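Local coordinates for protein dihydroorotase (Saccharomyces cerevisiae S288C, PDB 6L0A) that catalyses the reversible cyclisation of N-carbamoyl-L-aspartate to dihydroorotate, the third step of de novo pyrimidine biosynthesis, using two zinc ions per subunit, at residues C[84-89]-C[124-129]; C[211-216]-C[227-232]; C[324-329]-C[358-363]. One frame throughout, in Å; residues are numbered along the deposited sequence.

How the contacts relate
The three contacts follow one another along the chain, each closing before the next opens, and none touches another. Contact 2 lies at the active site: K230 lines the pocket that holds malate, and the side chain of P231 is about 5 Å from a zinc ion. Contacts 1 and 3 are structural packing away from the annotated sites, each centred about 22 Å from the centre of the chain. Contact 1 pairs two helices, and its centre is about 32 Å from that of contact 2, across the middle of the chain. Contact 3 joins two strands of a separate antiparallel sheet, its centre about 26 Å from that of contact 2 and about 37 Å from that of contact 1.

Contact 1 of 3, residues C[84-89]-C[124-129]; sequences LIHEAA and FKAMQE
Apolar packing between I85 and A126 marks the closest approach of the two helical backbones, with their CA atoms 6.4 Å apart. The segment axes run in the same direction, inclined by 25° and 9.1 Å apart at their nearest. I85 points its CB at the second helix; with CG1 beside the backbone N (chi1 -62°), CG2 stands anti to the N and does the touching. This methyl meets A126 CB at 3.8 Å and also rests against the start of M127, 4.0 Å from its CG. M127 leaves its helix away from 84-89, so its contact is made by the base of the side chain, while the rest continues to V97 and to L134 of strand 133-136. A126 CB also meets the H86 ring, 3.6 Å from NE2, approaching it obliquely.

Polar contact is confined to the solvent-facing flank. E129 OE1 lies at the edge of the H86 imidazole, in its plane, 3.1 Å from CE1; the ring and carboxylate planes are 34° apart. OE1 is also 3.5 Å from H86 NE2, but the angle is too poor for a hydrogen bond. The bond that holds the ring goes instead from ND1 to the carboxylate of E130. Two acidic groups therefore lie near one imidazole, which would probably favour its protonated form.

The methyl of A126 is what its helix presents at the nearest point; I85 and M127 are buried, whereas H86 and E129 lie on the more exposed side. Nearly parallel neighbours of this kind, 82-90 and 121-130, are consistent with the outer helical layer of the amidohydrolase TIM-barrel fold.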
ATOM      1  N   LEU C  84       7.407 -22.177 -32.969  1.00 25.91           N
ATOM      2  CA  LEU C  84       6.017 -21.907 -32.608  1.00 26.96           C
ATOM      3  C   LEU C  84       5.660 -20.445 -32.837  1.00 26.36           C
ATOM      4  O   LEU C  84       4.528 -20.131 -33.222  1.00 22.50           O
ATOM      5  CB  LEU C  84       5.772 -22.301 -31.155  1.00 29.10           C
ATOM      6  CG  LEU C  84       4.414 -21.888 -30.588  1.00 32.96           C
ATOM      7  CD1 LEU C  84       3.273 -22.422 -31.462  1.00 33.92           C
ATOM      8  CD2 LEU C  84       4.259 -22.351 -29.150  1.00 30.12           C
ATOM      9  N   ILE C  85       6.607 -19.535 -32.600  1.00 21.39           N
ATOM     10  CA  ILE C  85       6.384 -18.125 -32.911  1.00 22.37           C
ATOM     11  C   ILE C  85       6.115 -17.944 -34.403  1.00 24.78           C
ATOM     12  O   ILE C  85       5.154 -17.277 -34.807  1.00 21.18           O
ATOM     13  CB  ILE C  85       7.592 -17.284 -32.454  1.00 20.53           C
ATOM     14  CG1 ILE C  85       7.770 -17.373 -30.935  1.00 20.80           C
ATOM     15  CG2 ILE C  85       7.462 -15.840 -32.943  1.00 22.68           C
ATOM     16  CD1 ILE C  85       6.647 -16.701 -30.130  1.00 22.57           C
ATOM     17  N   HIS C  86       6.974 -18.526 -35.245  1.00 23.13           N
ATOM     18  CA  HIS C  86       6.775 -18.446 -36.690  1.00 25.71           C
ATOM     19  C   HIS C  86       5.443 -19.070 -37.098  1.00 24.01           C
ATOM     20  O   HIS C  86       4.697 -18.500 -37.902  1.00 29.12           O
ATOM     21  CB  HIS C  86       7.938 -19.135 -37.414  1.00 23.72           C
ATOM     22  CG  HIS C  86       9.228 -18.374 -37.354  1.00 22.12           C
ATOM     23  ND1 HIS C  86       9.415 -17.173 -38.000  1.00 28.33           N
ATOM     24  CD2 HIS C  86      10.396 -18.649 -36.724  1.00 27.51           C
ATOM     25  CE1 HIS C  86      10.642 -16.738 -37.771  1.00 27.77           C
ATOM     26  NE2 HIS C  86      11.256 -17.614 -36.994  1.00 27.02           N
ATOM     27  N   GLU C  87       5.132 -20.244 -36.546  1.00 24.63           N
ATOM     28  CA  GLU C  87       3.893 -20.938 -36.884  1.00 25.68           C
ATOM     29  C   GLU C  87       2.668 -20.106 -36.509  1.00 30.58           C
ATOM     30  O   GLU C  87       1.763 -19.905 -37.329  1.00 28.04           O
ATOM     31  CB  GLU C  87       3.866 -22.292 -36.181  1.00 31.75           C
ATOM     32  CG  GLU C  87       2.627 -23.116 -36.443  1.00 39.59           C
ATOM     33  CD  GLU C  87       2.665 -24.466 -35.740  1.00 43.67           C
ATOM     34  OE1 GLU C  87       2.802 -24.487 -34.497  1.00 48.04           O
ATOM     35  OE2 GLU C  87       2.556 -25.506 -36.428  1.00 54.28           O
ATOM     36  N   ALA C  88       2.621 -19.616 -35.264  1.00 26.71           N
ATOM     37  CA  ALA C  88       1.474 -18.829 -34.814  1.00 23.99           C
ATOM     38  C   ALA C  88       1.348 -17.535 -35.601  1.00 23.74           C
ATOM     39  O   ALA C  88       0.237 -17.102 -35.924  1.00 26.48           O
ATOM     40  CB  ALA C  88       1.595 -18.526 -33.320  1.00 21.88           C
ATOM     41  N   ALA C  89       2.479 -16.901 -35.917  1.00 24.74           N
ATOM     42  CA  ALA C  89       2.449 -15.641 -36.647  1.00 25.86           C
ATOM     43  C   ALA C  89       1.896 -15.836 -38.050  1.00 30.09           C
ATOM     44  O   ALA C  89       1.041 -15.068 -38.509  1.00 28.18           O
ATOM     45  CB  ALA C  89       3.850 -15.037 -36.711  1.00 23.59           C
ATOM     46  N   PHE C 124      12.811 -13.607 -29.225  1.00 19.07           N
ATOM     47  CA  PHE C 124      12.710 -12.219 -29.674  1.00 18.78           C
ATOM     48  C   PHE C 124      13.166 -12.061 -31.120  1.00 23.54           C
ATOM     49  O   PHE C 124      12.610 -11.239 -31.864  1.00 19.16           O
ATOM     50  CB  PHE C 124      13.532 -11.300 -28.763  1.00 21.33           C
ATOM     51  CG  PHE C 124      13.129 -11.354 -27.317  1.00 20.33           C
ATOM     52  CD1 PHE C 124      11.829 -11.675 -26.952  1.00 19.99           C
ATOM     53  CD2 PHE C 124      14.049 -11.088 -26.317  1.00 19.70           C
ATOM     54  CE1 PHE C 124      11.451 -11.716 -25.615  1.00 17.02           C
ATOM     55  CE2 PHE C 124      13.678 -11.143 -24.962  1.00 22.36           C
ATOM     56  CZ  PHE C 124      12.380 -11.452 -24.619  1.00 16.72           C
ATOM     57  N   LYS C 125      14.171 -12.837 -31.540  1.00 23.72           N
ATOM     58  CA  LYS C 125      14.583 -12.790 -32.938  1.00 24.07           C
ATOM     59  C   LYS C 125      13.457 -13.252 -33.853  1.00 19.34           C
ATOM     60  O   LYS C 125      13.190 -12.628 -34.887  1.00 21.06           O
ATOM     61  CB  LYS C 125      15.842 -13.642 -33.145  1.00 29.09           C
ATOM     62  CG  LYS C 125      16.608 -13.396 -34.463  1.00 34.85           C
ATOM     63  CD  LYS C 125      16.694 -11.907 -34.870  1.00 39.23           C
ATOM     64  CE  LYS C 125      17.416 -11.003 -33.855  1.00 38.27           C
ATOM     65  NZ  LYS C 125      18.871 -11.275 -33.638  1.00 42.98           N
ATOM     66  N   ALA C 126      12.765 -14.330 -33.474  1.00 21.35           N
ATOM     67  CA  ALA C 126      11.634 -14.802 -34.272  1.00 22.75           C
ATOM     68  C   ALA C 126      10.501 -13.781 -34.278  1.00 23.97           C
ATOM     69  O   ALA C 126       9.920 -13.488 -35.332  1.00 19.41           O
ATOM     70  CB  ALA C 126      11.151 -16.155 -33.743  1.00 21.45           C
ATOM     71  N   MET C 127      10.181 -13.210 -33.111  1.00 20.21           N
ATOM     72  CA  MET C 127       9.167 -12.159 -33.067  1.00 19.66           C
ATOM     73  C   MET C 127       9.527 -10.996 -33.980  1.00 21.44           C
ATOM     74  O   MET C 127       8.662 -10.453 -34.680  1.00 21.34           O
ATOM     75  CB  MET C 127       8.988 -11.658 -31.633  1.00 12.91           C
ATOM     76  CG  MET C 127       8.375 -12.686 -30.716  1.00 15.19           C
ATOM     77  SD  MET C 127       8.310 -12.079 -29.021  1.00 18.47           S
ATOM     78  CE  MET C 127       7.121 -10.750 -29.257  1.00 18.63           C
ATOM     79  N   GLN C 128      10.795 -10.570 -33.952  1.00 21.46           N
ATOM     80  CA  GLN C 128      11.219  -9.434 -34.768  1.00 19.25           C
ATOM     81  C   GLN C 128      11.014  -9.725 -36.251  1.00 22.15           C
ATOM     82  O   GLN C 128      10.514  -8.876 -37.002  1.00 25.41           O
ATOM     83  CB  GLN C 128      12.685  -9.104 -34.472  1.00 21.51           C
ATOM     84  CG  GLN C 128      13.206  -7.829 -35.138  1.00 23.41           C
ATOM     85  CD  GLN C 128      14.601  -7.439 -34.654  1.00 28.90           C
ATOM     86  OE1 GLN C 128      14.825  -6.305 -34.209  1.00 31.02           O
ATOM     87  NE2 GLN C 128      15.544  -8.375 -34.742  1.00 25.41           N
ATOM     88  N   GLU C 129      11.372 -10.930 -36.683  1.00 23.54           N
ATOM     89  CA  GLU C 129      11.190 -11.295 -38.083  1.00 25.81           C
ATOM     90  C   GLU C 129       9.717 -11.346 -38.473  1.00 27.01           C
ATOM     91  O   GLU C 129       9.381 -11.127 -39.641  1.00 25.06           O
ATOM     92  CB  GLU C 129      11.851 -12.642 -38.355  1.00 30.46           C
ATOM     93  CG  GLU C 129      13.363 -12.619 -38.275  1.00 31.27           C
ATOM     94  CD  GLU C 129      13.957 -14.011 -38.230  1.00 36.88           C
ATOM     95  OE1 GLU C 129      13.179 -14.993 -38.246  1.00 39.93           O
ATOM     96  OE2 GLU C 129      15.199 -14.130 -38.174  1.00 39.33           O
TER

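Contact 2 of 3, residues C[211-216]-C[227-232]; sequences AHHLFL and NFCKPV
H212 points its imidazole at C229, placing NE2 and CD2 at equal distances, 3.6 Å, from SG. The sulfur stands at the ring edge, near its plane. CG of H212 takes the crowded position between the backbone N and the carbonyl carbon (chi1 48°). A water in the ring plane, 3.1 Å from NE2, donates to K230 O and so bridges to the second segment. At the backbone, H212 O accepts from both F215 N and L216 N, which curls 211-216 into a compact turn.

H213 makes the direct bond. Its NE2 donates to P231 O at 2.9 Å, with an N-H...O angle of 146° and the oxygen 15° out of the ring plane. ND1 is bonded to T210 OG1, so both ring nitrogens are engaged and the rotation of the ring is fixed. C229 SG approaches this ring obliquely, 3.7 Å from NE2, and H212 CD2 lies over one face, toward the rim. The proline follows a cis peptide bond and packs on H180 beside the zinc site. The setting is consistent with the TIM-barrel fold of this superfamily: 205-209 is a strand of the parallel sheet, and the loop after it packs on the loop that carries K230 of the malate pocket.

L216, at the end of the segment, crosses N227 obliquely: CD1 lies 3.7 Å from the backbone O of N227 and CD2 the same distance from its side-chain CG, in the amide whose ND2 bonds to D220 O.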
ATOM      1  N   ALA C 211      -6.639   3.346 -17.207  1.00 13.72           N
ATOM      2  CA  ALA C 211      -7.564   4.318 -16.638  1.00 16.82           C
ATOM      3  C   ALA C 211      -7.224   4.599 -15.181  1.00 14.91           C
ATOM      4  O   ALA C 211      -7.175   5.758 -14.756  1.00 13.71           O
ATOM      5  CB  ALA C 211      -9.000   3.816 -16.766  1.00 15.20           C
ATOM      6  N   HIS C 212      -6.960   3.551 -14.398  1.00 13.26           N
ATOM      7  CA  HIS C 212      -6.900   3.764 -12.951  1.00 12.74           C
ATOM      8  C   HIS C 212      -5.618   4.474 -12.523  1.00 15.26           C
ATOM      9  O   HIS C 212      -5.620   5.181 -11.509  1.00 10.65           O
ATOM     10  CB  HIS C 212      -7.084   2.446 -12.197  1.00 14.13           C
ATOM     11  CG  HIS C 212      -6.239   1.312 -12.692  1.00 14.22           C
ATOM     12  ND1 HIS C 212      -6.556   0.581 -13.818  1.00 13.76           N
ATOM     13  CD2 HIS C 212      -5.119   0.750 -12.182  1.00 14.86           C
ATOM     14  CE1 HIS C 212      -5.654  -0.371 -13.991  1.00 13.93           C
ATOM     15  NE2 HIS C 212      -4.777  -0.297 -13.004  1.00 13.68           N
ATOM     16  N   HIS C 213      -4.529   4.337 -13.278  1.00 12.65           N
ATOM     17  CA  HIS C 213      -3.328   5.075 -12.905  1.00 11.00           C
ATOM     18  C   HIS C 213      -3.418   6.561 -13.238  1.00 11.59           C
ATOM     19  O   HIS C 213      -2.544   7.315 -12.811  1.00 12.33           O
ATOM     20  CB  HIS C 213      -2.101   4.453 -13.570  1.00 10.26           C
ATOM     21  CG  HIS C 213      -1.726   3.114 -12.999  1.00 12.39           C
ATOM     22  ND1 HIS C 213      -1.841   1.932 -13.703  1.00 12.92           N
ATOM     23  CD2 HIS C 213      -1.236   2.779 -11.777  1.00 13.51           C
ATOM     24  CE1 HIS C 213      -1.445   0.926 -12.937  1.00 10.75           C
ATOM     25  NE2 HIS C 213      -1.065   1.414 -11.768  1.00 10.96           N
ATOM     26  N   LEU C 214      -4.427   6.986 -14.007  1.00 11.17           N
ATOM     27  CA  LEU C 214      -4.677   8.409 -14.219  1.00 13.41           C
ATOM     28  C   LEU C 214      -5.433   9.035 -13.057  1.00 16.19           C
ATOM     29  O   LEU C 214      -5.549  10.266 -13.003  1.00 18.55           O
ATOM     30  CB  LEU C 214      -5.459   8.621 -15.517  1.00 15.07           C
ATOM     31  CG  LEU C 214      -4.805   8.036 -16.776  1.00 18.68           C
ATOM     32  CD1 LEU C 214      -5.590   8.427 -18.026  1.00 16.58           C
ATOM     33  CD2 LEU C 214      -3.345   8.476 -16.888  1.00 17.77           C
ATOM     34  N   PHE C 215      -5.936   8.217 -12.135  1.00 14.38           N
ATOM     35  CA  PHE C 215      -6.670   8.655 -10.953  1.00 16.98           C
ATOM     36  C   PHE C 215      -5.947   8.357  -9.653  1.00 19.24           C
ATOM     37  O   PHE C 215      -5.934   9.195  -8.744  1.00 17.67           O
ATOM     38  CB  PHE C 215      -8.037   7.960 -10.883  1.00 14.56           C
ATOM     39  CG  PHE C 215      -9.018   8.408 -11.931  1.00 17.07           C
ATOM     40  CD1 PHE C 215      -9.133   7.719 -13.136  1.00 18.17           C
ATOM     41  CD2 PHE C 215      -9.854   9.492 -11.698  1.00 24.84           C
ATOM     42  CE1 PHE C 215     -10.059   8.105 -14.090  1.00 18.90           C
ATOM     43  CE2 PHE C 215     -10.776   9.890 -12.655  1.00 25.29           C
ATOM     44  CZ  PHE C 215     -10.873   9.198 -13.853  1.00 21.48           C
ATOM     45  N   LEU C 216      -5.386   7.159  -9.528  1.00 15.12           N
ATOM     46  CA  LEU C 216      -4.976   6.631  -8.234  1.00 15.24           C
ATOM     47  C   LEU C 216      -3.580   7.077  -7.847  1.00 15.29           C
ATOM     48  O   LEU C 216      -2.711   7.319  -8.691  1.00 13.22           O
ATOM     49  CB  LEU C 216      -4.998   5.098  -8.228  1.00 11.97           C
ATOM     50  CG  LEU C 216      -6.319   4.355  -8.393  1.00 15.94           C
ATOM     51  CD1 LEU C 216      -6.053   2.854  -8.441  1.00 15.09           C
ATOM     52  CD2 LEU C 216      -7.289   4.691  -7.272  1.00 19.55           C
ATOM     53  N   ASN C 227      -8.333  -1.114  -4.861  1.00 14.00           N
ATOM     54  CA  ASN C 227      -7.485  -0.272  -5.693  1.00 14.53           C
ATOM     55  C   ASN C 227      -6.055  -0.797  -5.819  1.00 15.26           C
ATOM     56  O   ASN C 227      -5.229  -0.120  -6.423  1.00 13.30           O
ATOM     57  CB  ASN C 227      -7.462   1.158  -5.143  1.00 13.36           C
ATOM     58  CG  ASN C 227      -8.781   1.879  -5.353  1.00 17.05           C
ATOM     59  OD1 ASN C 227      -9.495   1.611  -6.326  1.00 16.49           O
ATOM     60  ND2 ASN C 227      -9.119   2.787  -4.435  1.00 15.50           N
ATOM     61  N   PHE C 228      -5.742  -1.961  -5.253  1.00 14.39           N
ATOM     62  CA  PHE C 228      -4.393  -2.515  -5.338  1.00 11.73           C
ATOM     63  C   PHE C 228      -4.226  -3.227  -6.676  1.00 14.57           C
ATOM     64  O   PHE C 228      -5.018  -4.112  -6.999  1.00 13.90           O
ATOM     65  CB  PHE C 228      -4.152  -3.484  -4.174  1.00 13.79           C
ATOM     66  CG  PHE C 228      -2.883  -4.282  -4.276  1.00 13.88           C
ATOM     67  CD1 PHE C 228      -1.643  -3.654  -4.212  1.00 12.53           C
ATOM     68  CD2 PHE C 228      -2.923  -5.672  -4.413  1.00 13.87           C
ATOM     69  CE1 PHE C 228      -0.463  -4.391  -4.299  1.00 12.75           C
ATOM     70  CE2 PHE C 228      -1.733  -6.417  -4.498  1.00 13.77           C
ATOM     71  CZ  PHE C 228      -0.508  -5.773  -4.448  1.00 12.10           C
ATOM     72  N   CYS C 229      -3.204  -2.858  -7.450  1.00 12.73           N
ATOM     73  CA  CYS C 229      -2.877  -3.593  -8.658  1.00 13.01           C
ATOM     74  C   CYS C 229      -1.364  -3.537  -8.834  1.00 13.40           C
ATOM     75  O   CYS C 229      -0.663  -2.891  -8.063  1.00 11.05           O
ATOM     76  CB  CYS C 229      -3.573  -2.959  -9.864  1.00 11.98           C
ATOM     77  SG  CYS C 229      -2.956  -1.226 -10.018  1.00 16.80           S
ATOM     78  N   LYS C 230      -0.855  -4.220  -9.860  1.00  9.31           N
ATOM     79  CA  LYS C 230       0.554  -4.107 -10.197  1.00 10.40           C
ATOM     80  C   LYS C 230       0.691  -3.531 -11.604  1.00 14.06           C
ATOM     81  O   LYS C 230      -0.133  -3.838 -12.471  1.00 15.87           O
ATOM     82  CB  LYS C 230       1.267  -5.485 -10.116  1.00 11.48           C
ATOM     83  CG  LYS C 230       1.208  -6.168  -8.725  1.00 12.62           C
ATOM     84  CD  LYS C 230       1.846  -5.322  -7.629  1.00 17.87           C
ATOM     85  CE  LYS C 230       3.343  -5.266  -7.777  1.00 18.03           C
ATOM     86  NZ  LYS C 230       4.038  -6.526  -7.265  1.00 13.83           N
ATOM     87  N   PRO C 231       1.648  -2.612 -11.845  1.00 12.05           N
ATOM     88  CA  PRO C 231       2.471  -1.963 -10.822  1.00 10.53           C
ATOM     89  C   PRO C 231       1.582  -1.095  -9.949  1.00  9.44           C
ATOM     90  O   PRO C 231       0.507  -0.650 -10.409  1.00 10.15           O
ATOM     91  CB  PRO C 231       3.476  -1.117 -11.622  1.00 10.47           C
ATOM     92  CG  PRO C 231       3.255  -1.484 -13.096  1.00 11.88           C
ATOM     93  CD  PRO C 231       1.857  -2.024 -13.178  1.00 12.77           C
ATOM     94  N   VAL C 232       1.970  -0.914  -8.686  1.00  9.91           N
ATOM     95  CA  VAL C 232       1.129  -0.154  -7.772  1.00  9.25           C
ATOM     96  C   VAL C 232       1.092   1.302  -8.218  1.00 11.93           C
ATOM     97  O   VAL C 232       2.040   1.809  -8.831  1.00 10.57           O
ATOM     98  CB  VAL C 232       1.644  -0.272  -6.324  1.00 10.06           C
ATOM     99  CG1 VAL C 232       1.728  -1.748  -5.889  1.00 11.48           C
ATOM    100  CG2 VAL C 232       2.994   0.432  -6.160  1.00 12.26           C
TER
HETATM  101  O   HOH W   1      -2.397  -2.124 -13.606  1.00 16.97           O

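Contact 3 of 3, residues C[324-329]-C[358-363]; sequences KAILFK and SVRWEP
K324 to F328 and S358 to E362 pair as antiparallel strands, joined by six backbone hydrogen bonds in the pairs K324-E362, I326-R360 and F328-S358. On the face bearing these pairs, the F328 ring, its CG between the backbone N and the carbonyl carbon (chi1 63°), is sandwiched: S358 CB lies over one face, 3.6 Å from CZ, and R360 NH1 over the other, 3.7 Å from CG. The cation-pi term is weak at most, R360 CZ being 5.2 Å from the ring centroid. I326 CG2 lies over one face of the guanidinium, whose NH2 meets E362 OE2 in plane in a 3.0 Å salt bridge and makes another to E4. An alanine in place of R360 would probably leave E362 and E4 without their cationic mate and F328 without the NH1 packed over its ring. K324 NZ hydrogen-bonds to P363 O at 3.1 Å from above its carbonyl plane.

On the other face A325 CB makes a CH-pi contact with the six-membered ring of W361, while W361 NE1 is hydrogen-bonded to R31 O. Strand 324-328 lies between strands 4-8 and 354-362 in the sheet, and L327 reaches I284 and A288 of helix 283-293.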
ATOM      1  N   LYS C 324     -19.089   2.567 -34.684  1.00 20.18           N
ATOM      2  CA  LYS C 324     -18.255   3.627 -34.142  1.00 24.97           C
ATOM      3  C   LYS C 324     -18.688   3.925 -32.717  1.00 26.66           C
ATOM      4  O   LYS C 324     -19.882   3.909 -32.410  1.00 25.06           O
ATOM      5  CB  LYS C 324     -18.355   4.897 -34.987  1.00 27.98           C
ATOM      6  CG  LYS C 324     -17.667   4.805 -36.345  1.00 31.67           C
ATOM      7  CD  LYS C 324     -18.349   5.700 -37.377  1.00 33.14           C
ATOM      8  CE  LYS C 324     -19.865   5.570 -37.322  1.00 36.61           C
ATOM      9  NZ  LYS C 324     -20.547   6.328 -38.419  1.00 40.78           N
ATOM     10  N   ALA C 325     -17.722   4.187 -31.845  1.00 23.91           N
ATOM     11  CA  ALA C 325     -18.030   4.483 -30.453  1.00 26.24           C
ATOM     12  C   ALA C 325     -18.291   5.979 -30.322  1.00 21.05           C
ATOM     13  O   ALA C 325     -17.425   6.799 -30.642  1.00 24.25           O
ATOM     14  CB  ALA C 325     -16.897   4.023 -29.529  1.00 22.95           C
ATOM     15  N   ILE C 326     -19.484   6.333 -29.862  1.00 26.70           N
ATOM     16  CA  ILE C 326     -19.895   7.728 -29.727  1.00 29.51           C
ATOM     17  C   ILE C 326     -19.924   8.074 -28.245  1.00 23.53           C
ATOM     18  O   ILE C 326     -20.712   7.506 -27.478  1.00 24.93           O
ATOM     19  CB  ILE C 326     -21.263   7.986 -30.379  1.00 30.31           C
ATOM     20  CG1 ILE C 326     -21.272   7.484 -31.830  1.00 27.26           C
ATOM     21  CG2 ILE C 326     -21.610   9.467 -30.306  1.00 32.82           C
ATOM     22  CD1 ILE C 326     -20.277   8.189 -32.729  1.00 31.23           C
ATOM     23  N   LEU C 327     -19.068   9.000 -27.841  1.00 23.17           N
ATOM     24  CA  LEU C 327     -19.098   9.505 -26.477  1.00 25.94           C
ATOM     25  C   LEU C 327     -20.108  10.645 -26.401  1.00 30.36           C
ATOM     26  O   LEU C 327     -20.031  11.591 -27.189  1.00 32.20           O
ATOM     27  CB  LEU C 327     -17.712   9.989 -26.064  1.00 34.44           C
ATOM     28  CG  LEU C 327     -17.442  10.182 -24.576  1.00 35.17           C
ATOM     29  CD1 LEU C 327     -17.075   8.856 -23.927  1.00 27.62           C
ATOM     30  CD2 LEU C 327     -16.334  11.194 -24.415  1.00 33.25           C
ATOM     31  N   PHE C 328     -21.053  10.560 -25.467  1.00 33.93           N
ATOM     32  CA  PHE C 328     -22.035  11.630 -25.324  1.00 36.31           C
ATOM     33  C   PHE C 328     -22.184  12.039 -23.865  1.00 35.75           C
ATOM     34  O   PHE C 328     -22.115  11.198 -22.961  1.00 37.28           O
ATOM     35  CB  PHE C 328     -23.400  11.243 -25.930  1.00 35.91           C
ATOM     36  CG  PHE C 328     -24.070  10.066 -25.275  1.00 35.92           C
ATOM     37  CD1 PHE C 328     -23.624   8.776 -25.502  1.00 33.47           C
ATOM     38  CD2 PHE C 328     -25.179  10.251 -24.469  1.00 34.43           C
ATOM     39  CE1 PHE C 328     -24.254   7.692 -24.912  1.00 31.10           C
ATOM     40  CE2 PHE C 328     -25.808   9.170 -23.878  1.00 31.37           C
ATOM     41  CZ  PHE C 328     -25.348   7.892 -24.103  1.00 31.70           C
ATOM     42  N   LYS C 329     -22.401  13.342 -23.658  1.00 39.10           N
ATOM     43  CA  LYS C 329     -22.279  14.002 -22.354  1.00 35.46           C
ATOM     44  C   LYS C 329     -23.547  13.784 -21.524  1.00 38.90           C
ATOM     45  O   LYS C 329     -24.318  14.702 -21.235  1.00 47.24           O
ATOM     46  CB  LYS C 329     -21.980  15.483 -22.558  1.00 42.48           C
ATOM     47  CG  LYS C 329     -21.705  16.307 -21.296  1.00 40.70           C
ATOM     48  CD  LYS C 329     -20.346  16.010 -20.691  1.00 36.63           C
ATOM     49  CE  LYS C 329     -20.009  16.999 -19.569  1.00 40.85           C
ATOM     50  NZ  LYS C 329     -19.437  18.277 -20.074  1.00 43.54           N
ATOM     51  N   SER C 358     -21.060   9.291 -21.211  1.00 31.89           N
ATOM     52  CA  SER C 358     -21.555   7.948 -21.468  1.00 26.66           C
ATOM     53  C   SER C 358     -21.106   7.553 -22.871  1.00 27.93           C
ATOM     54  O   SER C 358     -20.612   8.385 -23.635  1.00 30.85           O
ATOM     55  CB  SER C 358     -23.084   7.871 -21.337  1.00 35.96           C
ATOM     56  OG  SER C 358     -23.523   8.474 -20.126  1.00 33.91           O
ATOM     57  N   VAL C 359     -21.270   6.280 -23.220  1.00 27.70           N
ATOM     58  CA  VAL C 359     -20.815   5.793 -24.520  1.00 29.31           C
ATOM     59  C   VAL C 359     -21.899   4.922 -25.141  1.00 28.40           C
ATOM     60  O   VAL C 359     -22.564   4.143 -24.449  1.00 31.69           O
ATOM     61  CB  VAL C 359     -19.467   5.031 -24.417  1.00 27.27           C
ATOM     62  CG1 VAL C 359     -19.619   3.739 -23.632  1.00 23.72           C
ATOM     63  CG2 VAL C 359     -18.891   4.756 -25.811  1.00 26.14           C
ATOM     64  N   ARG C 360     -22.090   5.085 -26.450  1.00 27.14           N
ATOM     65  CA  ARG C 360     -22.996   4.273 -27.248  1.00 32.35           C
ATOM     66  C   ARG C 360     -22.325   3.993 -28.588  1.00 28.44           C
ATOM     67  O   ARG C 360     -21.251   4.527 -28.889  1.00 28.15           O
ATOM     68  CB  ARG C 360     -24.347   4.973 -27.446  1.00 32.43           C
ATOM     69  CG  ARG C 360     -24.264   6.220 -28.312  1.00 29.58           C
ATOM     70  CD  ARG C 360     -25.649   6.676 -28.777  1.00 39.28           C
ATOM     71  NE  ARG C 360     -25.557   7.592 -29.911  1.00 41.97           N
ATOM     72  CZ  ARG C 360     -25.508   8.914 -29.794  1.00 42.88           C
ATOM     73  NH1 ARG C 360     -25.551   9.473 -28.593  1.00 46.47           N
ATOM     74  NH2 ARG C 360     -25.415   9.682 -30.874  1.00 44.02           N
ATOM     75  N   TRP C 361     -22.979   3.174 -29.410  1.00 26.63           N
ATOM     76  CA  TRP C 361     -22.422   2.697 -30.670  1.00 30.29           C
ATOM     77  C   TRP C 361     -23.283   3.135 -31.846  1.00 33.23           C
ATOM     78  O   TRP C 361     -24.517   3.095 -31.775  1.00 34.24           O
ATOM     79  CB  TRP C 361     -22.310   1.176 -30.667  1.00 26.91           C
ATOM     80  CG  TRP C 361     -21.301   0.693 -29.690  1.00 27.27           C
ATOM     81  CD1 TRP C 361     -21.529   0.297 -28.409  1.00 29.32           C
ATOM     82  CD2 TRP C 361     -19.894   0.578 -29.906  1.00 25.58           C
ATOM     83  NE1 TRP C 361     -20.346  -0.062 -27.807  1.00 29.04           N
ATOM     84  CE2 TRP C 361     -19.325   0.103 -28.705  1.00 26.87           C
ATOM     85  CE3 TRP C 361     -19.058   0.830 -30.998  1.00 23.88           C
ATOM     86  CZ2 TRP C 361     -17.959  -0.137 -28.571  1.00 24.62           C
ATOM     87  CZ3 TRP C 361     -17.700   0.602 -30.862  1.00 25.53           C
ATOM     88  CH2 TRP C 361     -17.164   0.126 -29.654  1.00 22.11           C
ATOM     89  N   GLU C 362     -22.628   3.532 -32.938  1.00 28.01           N
ATOM     90  CA  GLU C 362     -23.353   3.880 -34.148  1.00 30.45           C
ATOM     91  C   GLU C 362     -22.791   3.145 -35.357  1.00 30.64           C
ATOM     92  O   GLU C 362     -21.568   3.033 -35.514  1.00 28.79           O
ATOM     93  CB  GLU C 362     -23.306   5.389 -34.394  1.00 36.56           C
ATOM     94  CG  GLU C 362     -24.402   6.127 -33.663  1.00 43.30           C
ATOM     95  CD  GLU C 362     -24.713   7.458 -34.303  1.00 49.29           C
ATOM     96  OE1 GLU C 362     -24.651   7.538 -35.548  1.00 53.64           O
ATOM     97  OE2 GLU C 362     -25.010   8.418 -33.563  1.00 50.84           O
ATOM     98  N   PRO C 363     -23.660   2.647 -36.233  1.00 26.41           N
ATOM     99  CA  PRO C 363     -23.189   1.929 -37.418  1.00 26.51           C
ATOM    100  C   PRO C 363     -22.452   2.837 -38.388  1.00 29.19           C
ATOM    101  O   PRO C 363     -22.635   4.058 -38.418  1.00 28.46           O
ATOM    102  CB  PRO C 363     -24.481   1.393 -38.051  1.00 29.96           C
ATOM    103  CG  PRO C 363     -25.559   2.273 -37.530  1.00 30.03           C
ATOM    104  CD  PRO C 363     -25.131   2.668 -36.140  1.00 28.08           C
TER